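Local structure of fumarate reductase iron-sulfur subunit (Mycolicibacterium smegmatis, 7D6V) at residues K7-L20 with V86-D100. The protein probably passes electrons through its three iron-sulfur clusters between the flavoprotein subunit and the membrane-embedded quinone site of succinate dehydrogenase. Residues are numbered along the deposited sequence; the frame is centred on the assembly and turned at random.
Sequences KLRVWRGDDTGGEL and VVTVTPLRTFPVMRD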
ATOM      1  N   LYS B   7      16.833  -9.847  22.641  1.00 19.90           N
ATOM      2  CA  LYS B   7      16.931 -11.264  22.307  1.00 19.90           C
ATOM      3  C   LYS B   7      15.939 -11.574  21.194  1.00 19.90           C
ATOM      4  O   LYS B   7      14.722 -11.556  21.413  1.00 19.90           O
ATOM      5  CB  LYS B   7      16.676 -12.134  23.535  1.00 19.90           C
ATOM      6  CG  LYS B   7      17.713 -11.960  24.634  1.00 19.90           C
ATOM      7  CD  LYS B   7      17.457 -12.893  25.802  1.00 19.90           C
ATOM      8  CE  LYS B   7      16.217 -12.483  26.583  1.00 19.90           C
ATOM      9  NZ  LYS B   7      16.384 -11.174  27.262  1.00 19.90           N
ATOM     10  N   LEU B   8      16.466 -11.841  20.004  1.00 17.55           N
ATOM     11  CA  LEU B   8      15.694 -12.318  18.869  1.00 17.55           C
ATOM     12  C   LEU B   8      15.830 -13.830  18.748  1.00 17.55           C
ATOM     13  O   LEU B   8      16.797 -14.431  19.217  1.00 17.55           O
ATOM     14  CB  LEU B   8      16.156 -11.652  17.574  1.00 17.55           C
ATOM     15  CG  LEU B   8      15.931 -10.150  17.429  1.00 17.55           C
ATOM     16  CD1 LEU B   8      16.576  -9.654  16.150  1.00 17.55           C
ATOM     17  CD2 LEU B   8      14.451  -9.833  17.438  1.00 17.55           C
ATOM     18  N   ARG B   9      14.830 -14.445  18.120  1.00 16.63           N
ATOM     19  CA  ARG B   9      14.790 -15.890  17.952  1.00 16.63           C
ATOM     20  C   ARG B   9      14.357 -16.196  16.512  1.00 16.63           C
ATOM     21  O   ARG B   9      13.359 -16.858  16.249  1.00 16.63           O
ATOM     22  CB  ARG B   9      13.910 -16.533  19.026  1.00 16.63           C
ATOM     23  CG  ARG B   9      13.917 -18.044  19.004  1.00 16.63           C
ATOM     24  CD  ARG B   9      13.055 -18.675  20.091  1.00 16.63           C
ATOM     25  NE  ARG B   9      11.628 -18.439  19.920  1.00 16.63           N
ATOM     26  CZ  ARG B   9      10.713 -18.751  20.831  1.00 16.63           C
ATOM     27  NH1 ARG B   9      11.086 -19.312  21.970  1.00 16.63           N
ATOM     28  NH2 ARG B   9       9.430 -18.511  20.605  1.00 16.63           N
ATOM     29  N   VAL B  10      15.096 -15.632  15.551  1.00 14.70           N
ATOM     30  CA  VAL B  10      14.736 -15.689  14.136  1.00 14.70           C
ATOM     31  C   VAL B  10      14.800 -17.118  13.605  1.00 14.70           C
ATOM     32  O   VAL B  10      15.714 -17.886  13.931  1.00 14.70           O
ATOM     33  CB  VAL B  10      15.666 -14.761  13.335  1.00 14.70           C
ATOM     34  CG1 VAL B  10      15.397 -14.865  11.844  1.00 14.70           C
ATOM     35  CG2 VAL B  10      15.524 -13.329  13.810  1.00 14.70           C
ATOM     36  N   TRP B  11      13.828 -17.473  12.760  1.00 14.26           N
ATOM     37  CA  TRP B  11      13.768 -18.796  12.143  1.00 14.26           C
ATOM     38  C   TRP B  11      14.691 -18.873  10.929  1.00 14.26           C
ATOM     39  O   TRP B  11      14.645 -18.010  10.048  1.00 14.26           O
ATOM     40  CB  TRP B  11      12.332 -19.117  11.725  1.00 14.26           C
ATOM     41  CG  TRP B  11      12.129 -20.524  11.231  1.00 14.26           C
ATOM     42  CD1 TRP B  11      11.788 -21.610  11.977  1.00 14.26           C
ATOM     43  CD2 TRP B  11      12.255 -20.992   9.881  1.00 14.26           C
ATOM     44  NE1 TRP B  11      11.695 -22.722  11.183  1.00 14.26           N
ATOM     45  CE2 TRP B  11      11.979 -22.371   9.891  1.00 14.26           C
ATOM     46  CE3 TRP B  11      12.579 -20.381   8.668  1.00 14.26           C
ATOM     47  CZ2 TRP B  11      12.013 -23.144   8.736  1.00 14.26           C
ATOM     48  CZ3 TRP B  11      12.613 -21.150   7.527  1.00 14.26           C
ATOM     49  CH2 TRP B  11      12.335 -22.516   7.567  1.00 14.26           C
ATOM     50  N   ARG B  12      15.522 -19.914  10.879  1.00 14.46           N
ATOM     51  CA  ARG B  12      16.445 -20.144   9.774  1.00 14.46           C
ATOM     52  C   ARG B  12      16.184 -21.509   9.152  1.00 14.46           C
ATOM     53  O   ARG B  12      15.909 -22.478   9.860  1.00 14.46           O
ATOM     54  CB  ARG B  12      17.910 -20.072  10.232  1.00 14.46           C
ATOM     55  CG  ARG B  12      18.279 -18.855  11.048  1.00 14.46           C
ATOM     56  CD  ARG B  12      18.234 -17.578  10.236  1.00 14.46           C
ATOM     57  NE  ARG B  12      18.904 -17.701   8.946  1.00 14.46           N
ATOM     58  CZ  ARG B  12      20.178 -17.397   8.726  1.00 14.46           C
ATOM     59  NH1 ARG B  12      20.696 -17.536   7.517  1.00 14.46           N
ATOM     60  NH2 ARG B  12      20.940 -16.963   9.718  1.00 14.46           N
ATOM     61  N   GLY B  13      16.280 -21.585   7.835  1.00 15.20           N
ATOM     62  CA  GLY B  13      16.136 -22.845   7.138  1.00 15.20           C
ATOM     63  C   GLY B  13      15.569 -22.633   5.750  1.00 15.20           C
ATOM     64  O   GLY B  13      15.514 -21.517   5.246  1.00 15.20           O
ATOM     65  N   ASP B  14      15.154 -23.738   5.144  1.00 17.74           N
ATOM     66  CA  ASP B  14      14.538 -23.726   3.819  1.00 17.74           C
ATOM     67  C   ASP B  14      13.436 -24.780   3.807  1.00 17.74           C
ATOM     68  O   ASP B  14      12.995 -25.264   4.854  1.00 17.74           O
ATOM     69  CB  ASP B  14      15.585 -23.931   2.711  1.00 17.74           C
ATOM     70  CG  ASP B  14      16.425 -25.179   2.910  1.00 17.74           C
ATOM     71  OD1 ASP B  14      17.643 -25.117   2.646  1.00 17.74           O
ATOM     72  OD2 ASP B  14      15.880 -26.221   3.321  1.00 17.74           O
ATOM     73  N   ASP B  15      12.973 -25.137   2.608  1.00 20.02           N
ATOM     74  CA  ASP B  15      11.868 -26.075   2.452  1.00 20.02           C
ATOM     75  C   ASP B  15      12.197 -27.488   2.921  1.00 20.02           C
ATOM     76  O   ASP B  15      11.277 -28.299   3.058  1.00 20.02           O
ATOM     77  CB  ASP B  15      11.421 -26.118   0.991  1.00 20.02           C
ATOM     78  CG  ASP B  15      12.554 -26.459   0.043  1.00 20.02           C
ATOM     79  OD1 ASP B  15      12.284 -26.640  -1.163  1.00 20.02           O
ATOM     80  OD2 ASP B  15      13.714 -26.543   0.497  1.00 20.02           O
ATOM     81  N   THR B  16      13.466 -27.807   3.162  1.00 19.21           N
ATOM     82  CA  THR B  16      13.849 -29.127   3.645  1.00 19.21           C
ATOM     83  C   THR B  16      13.879 -29.227   5.164  1.00 19.21           C
ATOM     84  O   THR B  16      14.135 -30.313   5.691  1.00 19.21           O
ATOM     85  CB  THR B  16      15.220 -29.525   3.087  1.00 19.21           C
ATOM     86  OG1 THR B  16      16.206 -28.579   3.517  1.00 19.21           O
ATOM     87  CG2 THR B  16      15.187 -29.573   1.573  1.00 19.21           C
ATOM     88  N   GLY B  17      13.627 -28.141   5.872  1.00 17.15           N
ATOM     89  CA  GLY B  17      13.658 -28.133   7.323  1.00 17.15           C
ATOM     90  C   GLY B  17      14.225 -26.826   7.840  1.00 17.15           C
ATOM     91  O   GLY B  17      14.858 -26.056   7.119  1.00 17.15           O
ATOM     92  N   GLY B  18      13.998 -26.574   9.121  1.00 15.66           N
ATOM     93  CA  GLY B  18      14.442 -25.317   9.691  1.00 15.66           C
ATOM     94  C   GLY B  18      14.369 -25.341  11.199  1.00 15.66           C
ATOM     95  O   GLY B  18      13.997 -26.344  11.811  1.00 15.66           O
ATOM     96  N   GLU B  19      14.719 -24.204  11.789  1.00 16.03           N
ATOM     97  CA  GLU B  19      14.906 -24.095  13.227  1.00 16.03           C
ATOM     98  C   GLU B  19      14.962 -22.625  13.604  1.00 16.03           C
ATOM     99  O   GLU B  19      15.315 -21.777  12.781  1.00 16.03           O
ATOM    100  CB  GLU B  19      16.196 -24.803  13.657  1.00 16.03           C
ATOM    101  CG  GLU B  19      16.241 -25.242  15.094  1.00 16.03           C
ATOM    102  CD  GLU B  19      17.587 -25.828  15.453  1.00 16.03           C
ATOM    103  OE1 GLU B  19      18.537 -25.644  14.665  1.00 16.03           O
ATOM    104  OE2 GLU B  19      17.700 -26.465  16.521  1.00 16.03           O
ATOM    105  N   LEU B  20      14.612 -22.333  14.852  1.00 15.43           N
ATOM    106  CA  LEU B  20      14.797 -20.995  15.395  1.00 15.43           C
ATOM    107  C   LEU B  20      16.218 -20.847  15.920  1.00 15.43           C
ATOM    108  O   LEU B  20      16.791 -21.789  16.474  1.00 15.43           O
ATOM    109  CB  LEU B  20      13.797 -20.717  16.515  1.00 15.43           C
ATOM    110  CG  LEU B  20      12.307 -20.717  16.171  1.00 15.43           C
ATOM    111  CD1 LEU B  20      11.477 -20.752  17.439  1.00 15.43           C
ATOM    112  CD2 LEU B  20      11.940 -19.517  15.331  1.00 15.43           C
ATOM    113  N   VAL B  86      11.634 -11.896  24.686  1.00 19.78           N
ATOM    114  CA  VAL B  86      12.214 -12.496  23.492  1.00 19.78           C
ATOM    115  C   VAL B  86      11.262 -12.289  22.324  1.00 19.78           C
ATOM    116  O   VAL B  86      10.067 -12.583  22.426  1.00 19.78           O
ATOM    117  CB  VAL B  86      12.504 -13.989  23.708  1.00 19.78           C
ATOM    118  CG1 VAL B  86      12.997 -14.627  22.420  1.00 19.78           C
ATOM    119  CG2 VAL B  86      13.523 -14.174  24.813  1.00 19.78           C
ATOM    120  N   VAL B  87      11.789 -11.784  21.212  1.00 17.69           N
ATOM    121  CA  VAL B  87      11.002 -11.552  20.006  1.00 17.69           C
ATOM    122  C   VAL B  87      11.336 -12.640  18.996  1.00 17.69           C
ATOM    123  O   VAL B  87      12.507 -12.846  18.663  1.00 17.69           O
ATOM    124  CB  VAL B  87      11.268 -10.153  19.426  1.00 17.69           C
ATOM    125  CG1 VAL B  87      10.258  -9.828  18.349  1.00 17.69           C
ATOM    126  CG2 VAL B  87      11.220  -9.111  20.526  1.00 17.69           C
ATOM    127  N   THR B  88      10.313 -13.330  18.501  1.00 15.69           N
ATOM    128  CA  THR B  88      10.487 -14.515  17.666  1.00 15.69           C
ATOM    129  C   THR B  88       9.952 -14.232  16.268  1.00 15.69           C
ATOM    130  O   THR B  88       8.737 -14.224  16.056  1.00 15.69           O
ATOM    131  CB  THR B  88       9.768 -15.709  18.284  1.00 15.69           C
ATOM    132  OG1 THR B  88      10.369 -16.023  19.542  1.00 15.69           O
ATOM    133  CG2 THR B  88       9.858 -16.918  17.373  1.00 15.69           C
ATOM    134  N   VAL B  89      10.853 -14.062  15.306  1.00 14.20           N
ATOM    135  CA  VAL B  89      10.487 -13.690  13.944  1.00 14.20           C
ATOM    136  C   VAL B  89      10.569 -14.929  13.062  1.00 14.20           C
ATOM    137  O   VAL B  89      11.630 -15.555  12.951  1.00 14.20           O
ATOM    138  CB  VAL B  89      11.393 -12.569  13.410  1.00 14.20           C
ATOM    139  CG1 VAL B  89      10.816 -11.982  12.134  1.00 14.20           C
ATOM    140  CG2 VAL B  89      11.580 -11.496  14.463  1.00 14.20           C
ATOM    141  N   THR B  90       9.458 -15.266  12.424  1.00 13.21           N
ATOM    142  CA  THR B  90       9.322 -16.416  11.544  1.00 13.21           C
ATOM    143  C   THR B  90       8.657 -15.977  10.251  1.00 13.21           C
ATOM    144  O   THR B  90       7.997 -14.935  10.207  1.00 13.21           O
ATOM    145  CB  THR B  90       8.492 -17.536  12.193  1.00 13.21           C
ATOM    146  OG1 THR B  90       7.112 -17.162  12.218  1.00 13.21           O
ATOM    147  CG2 THR B  90       8.967 -17.821  13.603  1.00 13.21           C
ATOM    148  N   PRO B  91       8.822 -16.742   9.174  1.00 12.96           N
ATOM    149  CA  PRO B  91       8.107 -16.430   7.933  1.00 12.96           C
ATOM    150  C   PRO B  91       6.622 -16.733   8.060  1.00 12.96           C
ATOM    151  O   PRO B  91       6.149 -17.311   9.040  1.00 12.96           O
ATOM    152  CB  PRO B  91       8.776 -17.343   6.905  1.00 12.96           C
ATOM    153  CG  PRO B  91       9.288 -18.477   7.706  1.00 12.96           C
ATOM    154  CD  PRO B  91       9.731 -17.887   9.004  1.00 12.96           C
ATOM    155  N   LEU B  92       5.877 -16.312   7.042  1.00 12.74           N
ATOM    156  CA  LEU B  92       4.460 -16.635   6.968  1.00 12.74           C
ATOM    157  C   LEU B  92       4.270 -18.145   6.905  1.00 12.74           C
ATOM    158  O   LEU B  92       4.960 -18.839   6.155  1.00 12.74           O
ATOM    159  CB  LEU B  92       3.833 -15.967   5.746  1.00 12.74           C
ATOM    160  CG  LEU B  92       3.984 -14.451   5.629  1.00 12.74           C
ATOM    161  CD1 LEU B  92       3.278 -13.946   4.391  1.00 12.74           C
ATOM    162  CD2 LEU B  92       3.439 -13.766   6.862  1.00 12.74           C
ATOM    163  N   ARG B  93       3.330 -18.654   7.696  1.00 13.34           N
ATOM    164  CA  ARG B  93       3.145 -20.088   7.857  1.00 13.34           C
ATOM    165  C   ARG B  93       2.065 -20.666   6.955  1.00 13.34           C
ATOM    166  O   ARG B  93       1.762 -21.854   7.070  1.00 13.34           O
ATOM    167  CB  ARG B  93       2.824 -20.416   9.317  1.00 13.34           C
ATOM    168  CG  ARG B  93       4.010 -20.297  10.248  1.00 13.34           C
ATOM    169  CD  ARG B  93       3.636 -20.663  11.669  1.00 13.34           C
ATOM    170  NE  ARG B  93       3.777 -22.092  11.918  1.00 13.34           N
ATOM    171  CZ  ARG B  93       3.414 -22.692  13.045  1.00 13.34           C
ATOM    172  NH1 ARG B  93       2.886 -21.986  14.030  1.00 13.34           N
ATOM    173  NH2 ARG B  93       3.581 -23.996  13.189  1.00 13.34           N
ATOM    174  N   THR B  94       1.474 -19.865   6.071  1.00 13.06           N
ATOM    175  CA  THR B  94       0.459 -20.356   5.147  1.00 13.06           C
ATOM    176  C   THR B  94       1.023 -20.715   3.781  1.00 13.06           C
ATOM    177  O   THR B  94       0.459 -21.570   3.091  1.00 13.06           O
ATOM    178  CB  THR B  94      -0.650 -19.308   4.982  1.00 13.06           C
ATOM    179  OG1 THR B  94      -1.137 -18.932   6.273  1.00 13.06           O
ATOM    180  CG2 THR B  94      -1.807 -19.856   4.168  1.00 13.06           C
ATOM    181  N   PHE B  95       2.129 -20.108   3.386  1.00 13.28           N
ATOM    182  CA  PHE B  95       2.700 -20.293   2.067  1.00 13.28           C
ATOM    183  C   PHE B  95       3.982 -21.106   2.144  1.00 13.28           C
ATOM    184  O   PHE B  95       4.619 -21.179   3.200  1.00 13.28           O
ATOM    185  CB  PHE B  95       2.969 -18.929   1.421  1.00 13.28           C
ATOM    186  CG  PHE B  95       1.766 -18.035   1.394  1.00 13.28           C
ATOM    187  CD1 PHE B  95       0.655 -18.376   0.646  1.00 13.28           C
ATOM    188  CD2 PHE B  95       1.732 -16.870   2.136  1.00 13.28           C
ATOM    189  CE1 PHE B  95      -0.458 -17.567   0.629  1.00 13.28           C
ATOM    190  CE2 PHE B  95       0.620 -16.056   2.121  1.00 13.28           C
ATOM    191  CZ  PHE B  95      -0.474 -16.404   1.366  1.00 13.28           C
ATOM    192  N   PRO B  96       4.372 -21.769   1.055  1.00 14.59           N
ATOM    193  CA  PRO B  96       5.623 -22.533   1.073  1.00 14.59           C
ATOM    194  C   PRO B  96       6.815 -21.626   1.324  1.00 14.59           C
ATOM    195  O   PRO B  96       6.887 -20.507   0.816  1.00 14.59           O
ATOM    196  CB  PRO B  96       5.676 -23.164  -0.323  1.00 14.59           C
ATOM    197  CG  PRO B  96       4.287 -23.112  -0.824  1.00 14.59           C
ATOM    198  CD  PRO B  96       3.675 -21.894  -0.234  1.00 14.59           C
ATOM    199  N   VAL B  97       7.758 -22.124   2.109  1.00 15.04           N
ATOM    200  CA  VAL B  97       8.911 -21.341   2.530  1.00 15.04           C
ATOM    201  C   VAL B  97       9.991 -21.422   1.459  1.00 15.04           C
ATOM    202  O   VAL B  97      10.342 -22.511   0.994  1.00 15.04           O
ATOM    203  CB  VAL B  97       9.431 -21.824   3.896  1.00 15.04           C
ATOM    204  CG1 VAL B  97       9.712 -23.317   3.883  1.00 15.04           C
ATOM    205  CG2 VAL B  97      10.671 -21.057   4.298  1.00 15.04           C
ATOM    206  N   MET B  98      10.489 -20.260   1.034  1.00 15.66           N
ATOM    207  CA  MET B  98      11.653 -20.231   0.155  1.00 15.66           C
ATOM    208  C   MET B  98      12.935 -20.368   0.963  1.00 15.66           C
ATOM    209  O   MET B  98      13.695 -21.327   0.793  1.00 15.66           O
ATOM    210  CB  MET B  98      11.673 -18.934  -0.657  1.00 15.66           C
ATOM    211  CG  MET B  98      10.792 -18.937  -1.886  1.00 15.66           C
ATOM    212  SD  MET B  98      10.712 -17.306  -2.643  1.00 15.66           S
ATOM    213  CE  MET B  98       9.787 -17.666  -4.130  1.00 15.66           C
ATOM    214  N   ARG B  99      13.180 -19.419   1.856  1.00 15.48           N
ATOM    215  CA  ARG B  99      14.304 -19.478   2.773  1.00 15.48           C
ATOM    216  C   ARG B  99      13.870 -18.780   4.057  1.00 15.48           C
ATOM    217  O   ARG B  99      12.671 -18.662   4.326  1.00 15.48           O
ATOM    218  CB  ARG B  99      15.564 -18.887   2.122  1.00 15.48           C
ATOM    219  CG  ARG B  99      16.839 -19.547   2.598  1.00 15.48           C
ATOM    220  CD  ARG B  99      18.057 -18.744   2.236  1.00 15.48           C
ATOM    221  NE  ARG B  99      19.222 -19.188   2.988  1.00 15.48           N
ATOM    222  CZ  ARG B  99      20.295 -18.441   3.205  1.00 15.48           C
ATOM    223  NH1 ARG B  99      20.354 -17.210   2.720  1.00 15.48           N
ATOM    224  NH2 ARG B  99      21.309 -18.926   3.906  1.00 15.48           N
ATOM    225  N   ASP B 100      14.839 -18.291   4.833  1.00 14.59           N
ATOM    226  CA  ASP B 100      14.640 -17.955   6.241  1.00 14.59           C
ATOM    227  C   ASP B 100      13.336 -17.215   6.532  1.00 14.59           C
ATOM    228  O   ASP B 100      12.474 -17.724   7.253  1.00 14.59           O
ATOM    229  CB  ASP B 100      15.836 -17.132   6.725  1.00 14.59           C
ATOM    230  CG  ASP B 100      17.155 -17.697   6.254  1.00 14.59           C
ATOM    231  OD1 ASP B 100      17.423 -18.885   6.517  1.00 14.59           O
ATOM    232  OD2 ASP B 100      17.925 -16.958   5.613  1.00 14.59           O
TER
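The indole of W11 reaches 86-100 mainly by its six-membered ring. D100 O lies near the ring plane, at the edge, 3.0 Å from W11 CE3, while P91 CD and V97 CG2 approach obliquely; one face lies against the backbone nitrogens of G13, on the same strand, and E19, on the hairpin's other arm. With CG anti to the backbone N (chi1 -173°), the ring reaches over to V97. Tryptophan suits this place: its ring packs on P91 and V97 while NE1 bonds Q20 O of the membrane anchor subunit. R12 makes a salt bridge to D100, NE to OD1 being 3.1 Å and nearly straight (173°), yet meets that oxygen from above the carboxylate, the two planes 89° apart. The anti lone pair of OD1 takes G13 N, at 3.2 Å, where the backbone angles call for glycine; OD2 accepts from A49 N, and this many donors would favour a charged aspartate. In the beta-grasp 2Fe-2S domain, 86-87 runs parallel to strand 4-14, whose other side pairs with 17-27. V87 N donates to K7 O (2.9 Å), V87 O takes R9 N, and farther on W11 N bonds V89 O (2.9 Å). V87 CB packs beside L8 CD2. L20 CD2 touches the methyls of T88 and T90.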